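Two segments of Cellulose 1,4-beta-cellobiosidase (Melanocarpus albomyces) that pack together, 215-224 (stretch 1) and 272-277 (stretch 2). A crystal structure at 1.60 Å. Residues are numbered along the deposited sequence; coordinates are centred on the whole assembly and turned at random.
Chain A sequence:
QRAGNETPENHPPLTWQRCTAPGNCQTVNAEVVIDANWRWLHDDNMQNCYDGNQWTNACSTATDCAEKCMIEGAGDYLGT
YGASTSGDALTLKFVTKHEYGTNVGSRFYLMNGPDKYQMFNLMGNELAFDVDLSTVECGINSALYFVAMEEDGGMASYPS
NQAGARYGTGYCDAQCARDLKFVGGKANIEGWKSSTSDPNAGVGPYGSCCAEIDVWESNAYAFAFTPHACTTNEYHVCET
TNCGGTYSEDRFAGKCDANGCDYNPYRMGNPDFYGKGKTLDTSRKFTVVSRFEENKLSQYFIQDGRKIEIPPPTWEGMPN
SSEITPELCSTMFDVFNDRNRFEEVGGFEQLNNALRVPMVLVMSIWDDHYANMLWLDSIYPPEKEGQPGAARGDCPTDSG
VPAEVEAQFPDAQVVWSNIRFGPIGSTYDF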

# COMPACT_ATOMS: atom_id res chain seq x y z
N VAL A 215 5.17 2.99 -4.88
CA VAL A 215 5.71 2.70 -6.21
C VAL A 215 4.55 2.61 -7.20
O VAL A 215 4.51 3.34 -8.19
CB VAL A 215 6.50 1.39 -6.31
CG1 VAL A 215 7.12 1.30 -7.69
CG2 VAL A 215 7.55 1.32 -5.22
N TRP A 216 3.65 1.70 -6.87
CA TRP A 216 2.53 1.34 -7.71
C TRP A 216 1.20 1.41 -6.98
O TRP A 216 0.83 0.50 -6.24
CB TRP A 216 2.75 -0.08 -8.24
CG TRP A 216 2.09 -0.34 -9.56
CD1 TRP A 216 1.21 -1.35 -9.83
CD2 TRP A 216 2.25 0.39 -10.77
NE1 TRP A 216 0.81 -1.29 -11.14
CE2 TRP A 216 1.44 -0.22 -11.74
CE3 TRP A 216 3.00 1.51 -11.15
CZ2 TRP A 216 1.35 0.22 -13.05
CZ3 TRP A 216 2.91 1.96 -12.44
CH2 TRP A 216 2.09 1.33 -13.38
N GLU A 217 0.46 2.50 -7.20
CA GLU A 217 -0.96 2.52 -6.82
C GLU A 217 -1.73 2.42 -8.12
O GLU A 217 -1.24 3.06 -9.07
CB GLU A 217 -1.29 3.77 -6.00
CG GLU A 217 -1.72 3.46 -4.58
CD GLU A 217 -1.87 4.69 -3.71
OE1 GLU A 217 -2.59 4.61 -2.69
OE2 GLU A 217 -1.27 5.75 -4.01
N SER A 218 -2.84 1.68 -8.26
CA SER A 218 -3.40 1.55 -9.60
C SER A 218 -4.66 0.69 -9.78
O SER A 218 -5.14 0.02 -8.88
CB SER A 218 -2.31 0.91 -10.49
OG SER A 218 -2.20 -0.48 -10.17
N ASN A 219 -5.14 0.75 -11.00
CA ASN A 219 -6.14 -0.02 -11.72
C ASN A 219 -5.73 -0.03 -13.20
O ASN A 219 -4.70 0.56 -13.54
CB ASN A 219 -7.57 0.51 -11.59
CG ASN A 219 -7.91 1.61 -12.56
OD1 ASN A 219 -7.06 2.42 -12.92
ND2 ASN A 219 -9.16 1.66 -13.03
N ALA A 220 -6.55 -0.66 -14.03
CA ALA A 220 -6.29 -0.67 -15.47
C ALA A 220 -6.73 0.61 -16.15
O ALA A 220 -6.81 0.60 -17.38
CB ALA A 220 -6.97 -1.86 -16.13
N TYR A 221 -6.97 1.69 -15.40
CA TYR A 221 -7.28 2.97 -16.05
C TYR A 221 -6.43 4.13 -15.57
O TYR A 221 -6.57 5.26 -16.06
CB TYR A 221 -8.75 3.29 -15.75
CG TYR A 221 -9.62 2.24 -16.44
CD1 TYR A 221 -9.98 1.05 -15.84
CD2 TYR A 221 -10.04 2.52 -17.73
CE1 TYR A 221 -10.77 0.13 -16.52
CE2 TYR A 221 -10.82 1.62 -18.41
CZ TYR A 221 -11.18 0.44 -17.80
OH TYR A 221 -11.96 -0.43 -18.52
N ALA A 222 -5.55 3.93 -14.59
CA ALA A 222 -4.64 5.01 -14.20
C ALA A 222 -3.68 4.50 -13.13
O ALA A 222 -3.98 3.59 -12.36
CB ALA A 222 -5.37 6.25 -13.74
N PHE A 223 -2.49 5.10 -13.09
CA PHE A 223 -1.58 4.71 -12.02
C PHE A 223 -1.04 5.99 -11.38
O PHE A 223 -1.52 7.08 -11.67
CB PHE A 223 -0.45 3.81 -12.50
CG PHE A 223 0.60 4.47 -13.38
CD1 PHE A 223 1.75 5.01 -12.84
CD2 PHE A 223 0.42 4.53 -14.76
CE1 PHE A 223 2.71 5.60 -13.64
CE2 PHE A 223 1.37 5.13 -15.56
CZ PHE A 223 2.50 5.69 -15.00
N ALA A 224 -0.05 5.81 -10.53
CA ALA A 224 0.48 6.92 -9.78
C ALA A 224 1.70 6.46 -8.99
O ALA A 224 1.60 5.52 -8.19
CB ALA A 224 -0.58 7.48 -8.85
N ASP A 272 -4.42 9.67 -22.66
CA ASP A 272 -4.44 8.58 -23.62
C ASP A 272 -3.21 7.70 -23.46
O ASP A 272 -2.88 6.90 -24.34
CB ASP A 272 -4.49 9.10 -25.05
CG ASP A 272 -4.72 10.58 -25.18
OD1 ASP A 272 -4.10 11.39 -24.45
OD2 ASP A 272 -5.54 10.94 -26.05
N PHE A 273 -2.51 7.84 -22.33
CA PHE A 273 -1.27 7.08 -22.17
C PHE A 273 -1.55 5.66 -21.67
O PHE A 273 -1.34 4.70 -22.40
CB PHE A 273 -0.33 7.79 -21.20
CG PHE A 273 0.95 7.00 -20.96
CD1 PHE A 273 1.72 6.58 -22.03
CD2 PHE A 273 1.35 6.70 -19.67
CE1 PHE A 273 2.88 5.86 -21.80
CE2 PHE A 273 2.51 5.98 -19.44
CZ PHE A 273 3.27 5.56 -20.51
N TYR A 274 -2.01 5.60 -20.44
CA TYR A 274 -2.35 4.40 -19.69
C TYR A 274 -3.85 4.12 -19.74
O TYR A 274 -4.64 5.07 -19.75
CB TYR A 274 -1.89 4.64 -18.26
CG TYR A 274 -2.03 3.49 -17.30
CD1 TYR A 274 -0.98 2.61 -17.06
CD2 TYR A 274 -3.21 3.28 -16.62
CE1 TYR A 274 -1.12 1.55 -16.18
CE2 TYR A 274 -3.36 2.23 -15.74
CZ TYR A 274 -2.30 1.37 -15.52
OH TYR A 274 -2.47 0.33 -14.64
N GLY A 275 -4.24 2.84 -19.78
CA GLY A 275 -5.65 2.48 -19.79
C GLY A 275 -5.91 1.32 -20.74
O GLY A 275 -4.98 0.85 -21.40
N LYS A 276 -7.16 0.87 -20.79
CA LYS A 276 -7.52 -0.18 -21.74
C LYS A 276 -7.06 0.17 -23.15
O LYS A 276 -7.60 1.08 -23.77
CB LYS A 276 -9.04 -0.41 -21.71
CG LYS A 276 -9.49 -1.51 -20.76
CD LYS A 276 -8.66 -1.48 -19.48
CE LYS A 276 -9.35 -2.25 -18.37
NZ LYS A 276 -10.75 -2.60 -18.71
N GLY A 277 -6.06 -0.55 -23.63
CA GLY A 277 -5.47 -0.44 -24.94
C GLY A 277 -4.86 0.87 -25.33
O GLY A 277 -5.07 1.40 -26.43

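Tyr274 is the centre of the contact between 215-224 and 272-277, covered over more area by the opposing stretch than any other residue in either. Its CA-to-CB bond points toward stretch 1; chi1 of -174° (t) places the ring beside the loop around Ala220 and Tyr221, and chi2 of 94° sets its plane. There the hydroxyl reaches backbone: Tyr274 OH donates a very short hydrogen bond of 2.5 Å to Asn219 O, giving the one polar atom of a buried side chain a partner. The edge of the same ring lies along the turn, with Tyr274 CE2 3.0 Å from Ala222 N and Tyr274 CD2 3.5 Å from Tyr221 C.

Phe223 closes over one face of that ring. With chi1 at 70° (p) and chi2 at 92°, it turns its edge to Tyr274 in an offset edge-to-face pair, ring centroids 5.1 Å apart and planes at 64°; Phe223 CD2 comes to 3.3 Å from Tyr274 CD1. The edge of Phe223 also meets Phe273, CE2 to CE2 at 4.1 Å, where Phe273 (chi1 178°, t) brings the end of its ring closer although its CA-to-CB bond points sideways. Trp216 adds an apolar contact near the phenol end, its CZ2 lying 4.2 Å from Tyr274 CE1.

The turn that receives the tyrosine is braced from within. Asn219, chi1 84° (p) and chi2 -33°, folds its amide back so that OD1 accepts weak hydrogen bonds from Tyr221 N (2.6 Å) and Ala222 N (2.7 Å). Asn219 thus serves its own loop with its side chain and Tyr274 with its carbonyl.

The backbones come closest at Gly275, whose CA is 4.1 Å from Tyr221 CA and makes a CA-H...O contact of 3.3 Å with Ala220 O. Its phi/psi of 140/178 by itself calls for glycine, since a CB would be jammed against the carbonyl oxygen of Tyr274.

At the more exposed side, Tyr221 and Lys276 meet through their side-chain ends. The CA-to-CB bond of Tyr221 points away from stretch 2, yet chi1 of -65° (m) brings its hydroxyl back to Lys276, while chi2 of 89° sets the plane of the ring; Lys276 NZ donates a very short 2.5 Å hydrogen bond to Tyr221 OH. The lysine gets there by a bent path, chi1 -93° and chi4 -11° both lying between wells. Along it, CD sits off-centre 4.1 Å from the Tyr221 ring centroid in a CH-pi contact, and CE touches Ala220 CB at 3.3 Å, so the aliphatic chain packs while the ammonium bonds.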